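Local coordinates for putative uncharacterized protein (Chaetomium thermophilum, PDB 4X2H), which is of unknown function but carries an NTF2-like domain and pairs with another protein, an arrangement seen in nuclear transport factors of this family, at residues B[34-42]-B[99-107]; B[147-158]-B[172-183]. All coordinates share one frame; numbering follows the deposited sequence.

Contact 1 of 2, residues B[34-42]-B[99-107]; sequences ATYTKAGHP and ADYRFAAPQ
Ala-39 and Ala-104 meet methyl to methyl where the last turn of helix 34-39, closed by a Schellman motif at Gly-40, packs on a type II beta turn running from Arg-102 to Ala-105. Ala-39 CB and Ala-104 CB are 3.5 Å apart, tighter than ordinary van der Waals contact. Ala-104 sits in the third position of the turn with a positive phi of 68°, and its CB points at the helix, also touching CD1 of Tyr-36. Thr-35 adds to this dense side: CG2 lies 3.4 Å from Ala-104 O, while its hydroxyl bonds to Asp-160. Tyr-36 turns its edge to Phe-103 O, 3.6 Å from Tyr-36 CE1, a carbonyl that also accepts a bond from Trp-159. The Tyr-36 hydroxyl lies 3.3 Å from Tyr-101 CE2 and hydrogen-bonds to Pro-157 O. A leucine in place of Tyr-36 would probably leave Pro-157 O without this hydroxyl and open a gap between the helix and the rings of Tyr-101 and Phe-103.

Phe-103 belongs to the packed side too. With CG anti to the backbone N (chi1 -178°), it brings CZ within 3.5 Å of Ala-39 O and CD2 against Tyr-36 CE1, and its ring stacks on a polar side chain of the partner protein. Beyond it the contact loosens at His-41, whose ring meets Phe-103 obliquely. No direct hydrogen bond joins the two segments; instead, a water in the plane of the Tyr-101 ring bridges them, 2.6 Å from His-41 NE2 and 2.7 Å from Tyr-101 OH.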
# COMPACT_ATOMS: atom_id res chain seq x y z
N ALA B 34 13.10 -0.96 -21.06
CA ALA B 34 14.14 -1.62 -21.84
C ALA B 34 14.98 -2.58 -21.00
O ALA B 34 15.19 -3.73 -21.38
CB ALA B 34 15.04 -0.58 -22.49
N THR B 35 15.46 -2.10 -19.86
CA THR B 35 16.35 -2.88 -19.02
C THR B 35 15.63 -4.05 -18.35
O THR B 35 16.14 -5.17 -18.33
CB THR B 35 17.01 -1.99 -17.95
OG1 THR B 35 18.01 -1.18 -18.57
CG2 THR B 35 17.66 -2.82 -16.85
N TYR B 36 14.44 -3.81 -17.81
CA TYR B 36 13.70 -4.88 -17.16
C TYR B 36 13.25 -5.92 -18.18
O TYR B 36 13.18 -7.11 -17.86
CB TYR B 36 12.51 -4.32 -16.39
CG TYR B 36 12.89 -3.73 -15.05
CD1 TYR B 36 13.68 -4.45 -14.16
CD2 TYR B 36 12.48 -2.47 -14.69
CE1 TYR B 36 14.03 -3.91 -12.93
CE2 TYR B 36 12.83 -1.92 -13.47
CZ TYR B 36 13.60 -2.65 -12.59
OH TYR B 36 13.95 -2.10 -11.38
N THR B 37 12.97 -5.49 -19.40
CA THR B 37 12.56 -6.41 -20.45
C THR B 37 13.73 -7.32 -20.85
O THR B 37 13.55 -8.52 -21.01
CB THR B 37 12.03 -5.66 -21.69
OG1 THR B 37 10.82 -4.98 -21.34
CG2 THR B 37 11.74 -6.62 -22.84
N LYS B 38 14.91 -6.73 -21.00
CA LYS B 38 16.10 -7.51 -21.33
C LYS B 38 16.42 -8.49 -20.21
O LYS B 38 16.87 -9.61 -20.45
CB LYS B 38 17.30 -6.59 -21.59
CG LYS B 38 18.56 -7.30 -22.06
CD LYS B 38 18.47 -7.68 -23.54
CE LYS B 38 19.69 -8.48 -23.99
NZ LYS B 38 19.31 -9.54 -24.97
N ALA B 39 16.18 -8.05 -18.97
CA ALA B 39 16.48 -8.87 -17.80
C ALA B 39 15.42 -9.95 -17.57
O ALA B 39 15.62 -10.84 -16.75
CB ALA B 39 16.59 -7.98 -16.57
N GLY B 40 14.31 -9.87 -18.30
CA GLY B 40 13.25 -10.85 -18.20
C GLY B 40 12.37 -10.66 -16.98
O GLY B 40 11.89 -11.62 -16.39
N HIS B 41 12.17 -9.41 -16.59
CA HIS B 41 11.26 -9.11 -15.48
C HIS B 41 9.88 -9.64 -15.83
O HIS B 41 9.44 -9.53 -16.98
CB HIS B 41 11.20 -7.61 -15.21
CG HIS B 41 10.63 -7.26 -13.86
ND1 HIS B 41 9.29 -7.37 -13.58
CD2 HIS B 41 11.22 -6.82 -12.73
CE1 HIS B 41 9.08 -7.00 -12.32
NE2 HIS B 41 10.24 -6.67 -11.79
N PRO B 42 9.19 -10.25 -14.86
CA PRO B 42 7.83 -10.69 -15.19
C PRO B 42 6.93 -9.49 -15.48
O PRO B 42 7.26 -8.38 -15.08
CB PRO B 42 7.37 -11.44 -13.93
CG PRO B 42 8.26 -10.95 -12.84
CD PRO B 42 9.57 -10.63 -13.49
N ALA B 99 15.81 -1.94 0.47
CA ALA B 99 16.72 -0.82 0.27
C ALA B 99 17.96 -1.24 -0.53
O ALA B 99 18.79 -0.41 -0.87
CB ALA B 99 17.14 -0.24 1.61
N ASP B 100 18.07 -2.54 -0.81
CA ASP B 100 19.20 -3.09 -1.54
C ASP B 100 18.71 -3.78 -2.80
O ASP B 100 19.13 -4.89 -3.13
CB ASP B 100 19.99 -4.08 -0.66
CG ASP B 100 21.32 -4.49 -1.27
OD1 ASP B 100 21.87 -3.74 -2.11
OD2 ASP B 100 21.82 -5.58 -0.92
N TYR B 101 17.78 -3.14 -3.50
CA TYR B 101 17.19 -3.72 -4.69
C TYR B 101 18.25 -3.83 -5.78
O TYR B 101 18.93 -2.85 -6.09
CB TYR B 101 16.00 -2.88 -5.16
CG TYR B 101 15.26 -3.48 -6.32
CD1 TYR B 101 14.22 -4.38 -6.10
CD2 TYR B 101 15.59 -3.17 -7.62
CE1 TYR B 101 13.54 -4.95 -7.16
CE2 TYR B 101 14.92 -3.72 -8.69
CZ TYR B 101 13.89 -4.61 -8.45
OH TYR B 101 13.22 -5.16 -9.52
N ARG B 102 18.40 -5.03 -6.35
CA ARG B 102 19.48 -5.31 -7.29
C ARG B 102 19.04 -5.89 -8.63
O ARG B 102 19.87 -6.04 -9.53
CB ARG B 102 20.48 -6.30 -6.68
CG ARG B 102 20.99 -5.94 -5.31
CD ARG B 102 22.25 -6.72 -4.98
NE ARG B 102 23.08 -6.01 -4.01
CZ ARG B 102 24.40 -6.09 -3.95
NH1 ARG B 102 25.07 -6.86 -4.80
NH2 ARG B 102 25.06 -5.40 -3.03
N PHE B 103 17.77 -6.26 -8.77
CA PHE B 103 17.39 -6.97 -9.99
C PHE B 103 17.53 -6.07 -11.21
O PHE B 103 17.02 -4.96 -11.25
CB PHE B 103 15.97 -7.51 -9.93
CG PHE B 103 15.59 -8.28 -11.16
CD1 PHE B 103 16.09 -9.56 -11.36
CD2 PHE B 103 14.81 -7.70 -12.14
CE1 PHE B 103 15.78 -10.26 -12.50
CE2 PHE B 103 14.49 -8.41 -13.29
CZ PHE B 103 14.98 -9.69 -13.47
N ALA B 104 18.27 -6.58 -12.20
CA ALA B 104 18.51 -5.91 -13.47
C ALA B 104 19.39 -4.66 -13.31
O ALA B 104 19.57 -3.90 -14.26
CB ALA B 104 17.19 -5.54 -14.14
N ALA B 105 19.95 -4.47 -12.12
CA ALA B 105 20.70 -3.27 -11.81
C ALA B 105 22.03 -3.20 -12.56
O ALA B 105 22.76 -4.19 -12.59
CB ALA B 105 20.96 -3.18 -10.31
N PRO B 106 22.34 -2.04 -13.17
CA PRO B 106 23.71 -1.84 -13.67
C PRO B 106 24.70 -1.98 -12.53
O PRO B 106 24.44 -1.48 -11.44
CB PRO B 106 23.68 -0.41 -14.22
CG PRO B 106 22.26 -0.11 -14.47
CD PRO B 106 21.47 -0.89 -13.46
N GLN B 107 25.82 -2.65 -12.78
CA GLN B 107 26.79 -2.89 -11.73
C GLN B 107 27.20 -1.59 -11.04
O GLN B 107 27.38 -1.56 -9.82
CB GLN B 107 28.03 -3.58 -12.31
CG GLN B 107 29.05 -3.96 -11.27
CD GLN B 107 30.30 -4.55 -11.91
OE1 GLN B 107 30.34 -4.78 -13.11
NE2 GLN B 107 31.32 -4.80 -11.09
O HOH W 1 10.93 -6.58 -9.27

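Contact 2 of 2, residues B[147-158]-B[172-183]; sequences QHFNDVFILVPN and KYLIASHKYRAY
Phe-153 and His-178 form an offset stack, with ring centroids 4.4 Å apart and planes at 19°. Phe-153 CE2 covers one face of the imidazole near its rim, while Ile-175 CG2 meets the phenyl edge and Phe-11 packs against Phe-153 edge-to-face. At the imidazole edge, His-178 NE2 donates to Asp-151 OD1 (2.8 Å); the bond is in the ring plane but reaches the oxygen from well above the carboxylate plane. Having CG anti to the backbone N (chi1 175°) lays His-178 alongside Phe-153. Hydroxyls of Tyr-29 and Tyr-16 engage His-178 ND1 and Asp-151 OD2, holding both partners. His-148 O lies over the centre of the Tyr-183 ring, 4.2 Å above its plane.

Along the strands a classic beta bulge shifts the register where Ala-176 and Ser-177 both face Ile-154. Ala-176 N gives Ile-154 O the shorter bond (2.8 Å); that from Ser-177 N is weak. Phe-153, Leu-155 and Ile-175 face helix 3-20, whereas Lys-179 and Arg-181, on the other face, bond to the partner protein. An antiparallel pair in a bent mixed sheet, helix on one face and partner protein on the other, is characteristic of NTF2-like domains that form dimers.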
# COMPACT_ATOMS: atom_id res chain seq x y z
N GLN B 147 -17.11 7.17 -5.07
CA GLN B 147 -16.47 5.99 -4.49
C GLN B 147 -15.28 6.38 -3.66
O GLN B 147 -14.65 7.41 -3.89
CB GLN B 147 -15.99 5.02 -5.58
CG GLN B 147 -17.07 4.41 -6.44
CD GLN B 147 -16.49 3.44 -7.44
OE1 GLN B 147 -15.56 3.78 -8.18
NE2 GLN B 147 -16.99 2.22 -7.45
N HIS B 148 -14.96 5.54 -2.68
CA HIS B 148 -13.66 5.59 -2.02
C HIS B 148 -12.74 4.67 -2.81
O HIS B 148 -13.16 3.60 -3.21
CB HIS B 148 -13.78 5.14 -0.56
CG HIS B 148 -12.48 5.18 0.18
ND1 HIS B 148 -11.85 6.36 0.52
CD2 HIS B 148 -11.69 4.18 0.65
CE1 HIS B 148 -10.73 6.09 1.16
NE2 HIS B 148 -10.61 4.78 1.25
N PHE B 149 -11.50 5.09 -3.06
CA PHE B 149 -10.54 4.18 -3.67
C PHE B 149 -9.32 4.02 -2.81
O PHE B 149 -8.95 4.91 -2.04
CB PHE B 149 -10.14 4.61 -5.09
CG PHE B 149 -9.09 5.69 -5.14
CD1 PHE B 149 -9.46 7.02 -5.19
CD2 PHE B 149 -7.74 5.38 -5.20
CE1 PHE B 149 -8.51 8.03 -5.26
CE2 PHE B 149 -6.78 6.38 -5.26
CZ PHE B 149 -7.17 7.71 -5.30
N ASN B 150 -8.71 2.85 -2.95
CA ASN B 150 -7.47 2.51 -2.30
C ASN B 150 -6.59 1.80 -3.32
O ASN B 150 -6.97 0.76 -3.86
CB ASN B 150 -7.73 1.63 -1.07
CG ASN B 150 -6.46 1.12 -0.43
OD1 ASN B 150 -6.33 -0.07 -0.16
ND2 ASN B 150 -5.51 2.02 -0.20
N ASP B 151 -5.45 2.42 -3.62
CA ASP B 151 -4.46 1.88 -4.54
C ASP B 151 -3.24 1.44 -3.75
O ASP B 151 -2.82 2.14 -2.84
CB ASP B 151 -4.03 2.93 -5.58
CG ASP B 151 -4.69 2.76 -6.93
OD1 ASP B 151 -5.03 1.62 -7.32
OD2 ASP B 151 -4.85 3.78 -7.64
N VAL B 152 -2.67 0.29 -4.09
CA VAL B 152 -1.35 -0.06 -3.58
C VAL B 152 -0.44 -0.42 -4.74
O VAL B 152 -0.86 -1.03 -5.72
CB VAL B 152 -1.39 -1.21 -2.54
CG1 VAL B 152 -2.12 -0.77 -1.27
CG2 VAL B 152 -1.99 -2.48 -3.14
N PHE B 153 0.82 0.01 -4.64
CA PHE B 153 1.82 -0.21 -5.67
C PHE B 153 3.09 -0.75 -5.06
O PHE B 153 3.46 -0.35 -3.96
CB PHE B 153 2.18 1.09 -6.41
CG PHE B 153 1.02 1.80 -7.04
CD1 PHE B 153 0.33 2.76 -6.34
CD2 PHE B 153 0.67 1.54 -8.35
CE1 PHE B 153 -0.71 3.44 -6.92
CE2 PHE B 153 -0.38 2.21 -8.94
CZ PHE B 153 -1.07 3.17 -8.23
N ILE B 154 3.76 -1.62 -5.80
CA ILE B 154 5.16 -1.88 -5.53
C ILE B 154 5.97 -1.19 -6.63
O ILE B 154 5.80 -1.47 -7.82
CB ILE B 154 5.48 -3.38 -5.47
CG1 ILE B 154 4.77 -4.00 -4.27
CG2 ILE B 154 6.99 -3.59 -5.33
CD1 ILE B 154 4.84 -5.51 -4.22
N LEU B 155 6.83 -0.27 -6.21
CA LEU B 155 7.66 0.48 -7.14
C LEU B 155 9.10 -0.00 -7.11
O LEU B 155 9.62 -0.30 -6.04
CB LEU B 155 7.61 1.96 -6.82
CG LEU B 155 6.24 2.63 -6.86
CD1 LEU B 155 6.36 4.04 -6.33
CD2 LEU B 155 5.66 2.62 -8.27
N VAL B 156 9.72 -0.07 -8.28
CA VAL B 156 11.13 -0.46 -8.40
C VAL B 156 11.90 0.59 -9.21
O VAL B 156 11.30 1.37 -9.95
CB VAL B 156 11.29 -1.85 -9.05
CG1 VAL B 156 10.71 -2.94 -8.16
CG2 VAL B 156 10.64 -1.89 -10.43
N PRO B 157 13.23 0.64 -9.04
CA PRO B 157 14.04 1.64 -9.75
C PRO B 157 13.97 1.52 -11.27
O PRO B 157 13.98 0.40 -11.80
CB PRO B 157 15.46 1.35 -9.27
CG PRO B 157 15.31 0.64 -7.99
CD PRO B 157 14.05 -0.16 -8.11
N ASN B 158 13.88 2.65 -11.96
CA ASN B 158 14.05 2.67 -13.42
C ASN B 158 15.51 2.89 -13.74
O ASN B 158 16.00 4.02 -13.71
CB ASN B 158 13.19 3.77 -14.06
CG ASN B 158 13.24 3.73 -15.58
OD1 ASN B 158 14.08 3.04 -16.18
ND2 ASN B 158 12.34 4.47 -16.22
N LYS B 172 11.24 7.80 -12.67
CA LYS B 172 12.40 7.35 -11.89
C LYS B 172 12.17 5.99 -11.25
O LYS B 172 13.13 5.22 -11.06
CB LYS B 172 12.74 8.37 -10.80
CG LYS B 172 13.48 9.60 -11.29
CD LYS B 172 13.78 10.53 -10.13
CE LYS B 172 15.02 11.37 -10.35
NZ LYS B 172 14.83 12.41 -11.39
N TYR B 173 10.92 5.71 -10.91
CA TYR B 173 10.52 4.42 -10.35
C TYR B 173 9.28 3.89 -11.07
O TYR B 173 8.37 4.66 -11.39
CB TYR B 173 10.28 4.54 -8.84
CG TYR B 173 11.54 4.93 -8.12
CD1 TYR B 173 11.91 6.26 -8.00
CD2 TYR B 173 12.40 3.96 -7.61
CE1 TYR B 173 13.09 6.63 -7.36
CE2 TYR B 173 13.58 4.31 -6.97
CZ TYR B 173 13.92 5.64 -6.86
OH TYR B 173 15.09 5.99 -6.23
N LEU B 174 9.27 2.59 -11.33
CA LEU B 174 8.23 1.96 -12.14
C LEU B 174 7.37 1.01 -11.33
O LEU B 174 7.79 0.50 -10.30
CB LEU B 174 8.88 1.21 -13.31
CG LEU B 174 9.72 2.07 -14.24
CD1 LEU B 174 10.57 1.19 -15.15
CD2 LEU B 174 8.84 3.00 -15.06
N ILE B 175 6.16 0.76 -11.82
CA ILE B 175 5.22 -0.12 -11.13
C ILE B 175 5.48 -1.58 -11.48
O ILE B 175 5.34 -1.98 -12.64
CB ILE B 175 3.77 0.21 -11.47
CG1 ILE B 175 3.46 1.68 -11.20
CG2 ILE B 175 2.82 -0.68 -10.68
CD1 ILE B 175 2.23 2.16 -11.91
N ALA B 176 5.82 -2.36 -10.47
CA ALA B 176 6.01 -3.80 -10.61
C ALA B 176 4.74 -4.56 -10.22
O ALA B 176 4.45 -5.62 -10.77
CB ALA B 176 7.17 -4.26 -9.77
N SER B 177 4.02 -4.02 -9.24
CA SER B 177 2.73 -4.57 -8.81
C SER B 177 1.77 -3.43 -8.54
O SER B 177 2.19 -2.34 -8.13
CB SER B 177 2.87 -5.43 -7.55
OG SER B 177 3.60 -6.61 -7.80
N HIS B 178 0.49 -3.69 -8.75
CA HIS B 178 -0.55 -2.69 -8.58
C HIS B 178 -1.85 -3.38 -8.24
O HIS B 178 -2.28 -4.28 -8.96
CB HIS B 178 -0.70 -1.86 -9.86
CG HIS B 178 -1.84 -0.89 -9.83
ND1 HIS B 178 -2.41 -0.39 -10.97
CD2 HIS B 178 -2.50 -0.32 -8.79
CE1 HIS B 178 -3.38 0.45 -10.65
NE2 HIS B 178 -3.46 0.51 -9.33
N LYS B 179 -2.45 -2.99 -7.12
CA LYS B 179 -3.81 -3.42 -6.79
C LYS B 179 -4.69 -2.20 -6.60
O LYS B 179 -4.38 -1.30 -5.82
CB LYS B 179 -3.84 -4.27 -5.52
CG LYS B 179 -2.94 -5.47 -5.54
CD LYS B 179 -3.03 -6.20 -4.21
CE LYS B 179 -2.19 -7.46 -4.21
NZ LYS B 179 -2.57 -8.38 -5.32
N TYR B 180 -5.81 -2.21 -7.31
CA TYR B 180 -6.78 -1.13 -7.24
C TYR B 180 -8.07 -1.64 -6.63
O TYR B 180 -8.55 -2.72 -6.98
CB TYR B 180 -7.04 -0.58 -8.64
CG TYR B 180 -8.15 0.43 -8.75
CD1 TYR B 180 -9.47 0.03 -8.93
CD2 TYR B 180 -7.89 1.79 -8.70
CE1 TYR B 180 -10.49 0.95 -9.05
CE2 TYR B 180 -8.90 2.72 -8.81
CZ TYR B 180 -10.19 2.30 -8.99
OH TYR B 180 -11.19 3.24 -9.10
N ARG B 181 -8.62 -0.85 -5.71
CA ARG B 181 -9.93 -1.12 -5.13
C ARG B 181 -10.72 0.17 -5.03
O ARG B 181 -10.21 1.19 -4.59
CB ARG B 181 -9.80 -1.75 -3.74
CG ARG B 181 -9.55 -3.25 -3.76
CD ARG B 181 -10.83 -4.00 -4.13
NE ARG B 181 -10.60 -5.44 -4.28
CZ ARG B 181 -11.50 -6.29 -4.76
NH1 ARG B 181 -12.70 -5.85 -5.13
NH2 ARG B 181 -11.21 -7.58 -4.85
N ALA B 182 -11.97 0.10 -5.47
CA ALA B 182 -12.89 1.21 -5.33
C ALA B 182 -14.26 0.66 -4.98
O ALA B 182 -14.65 -0.40 -5.47
CB ALA B 182 -12.94 2.03 -6.61
N TYR B 183 -14.97 1.35 -4.10
CA TYR B 183 -16.28 0.89 -3.65
C TYR B 183 -17.07 2.03 -3.05
O TYR B 183 -16.52 3.10 -2.79
CB TYR B 183 -16.12 -0.24 -2.63
CG TYR B 183 -15.06 0.04 -1.59
CD1 TYR B 183 -15.35 0.80 -0.46
CD2 TYR B 183 -13.76 -0.44 -1.74
CE1 TYR B 183 -14.38 1.06 0.49
CE2 TYR B 183 -12.80 -0.18 -0.79
CZ TYR B 183 -13.11 0.57 0.32
OH TYR B 183 -12.14 0.83 1.26
OXT TYR B 183 -18.28 1.92 -2.81
O HOH W 2 -13.74 2.74 -9.96
O HOH W 3 -19.21 1.57 -5.72
O HOH W 4 -6.08 -1.88 -3.52

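From the N terminus, helix 3-20 leads to segment 34-42, and the chain then lays down strands 45-48 and 51-53, helix 56-66 and strand 83-96 before contact 1 closes this long loop at 99-107. Helix 107-112 and strand 122-135 follow. Contact 2 is a later, much shorter closure, in which 13 residues separate segments 147-158 and 172-183. The two loops are therefore in series and neither crosses the other. They meet in space at the end of strand 145-157: Tyr-101 CD2 packs 3.4 Å from Pro-157 CD, and Tyr-101 CZ lies 3.6 Å from Val-156 CG1. Contact 1 thus joins helix 34-39 and the loop before helix 107-112 to one end of the central sheet.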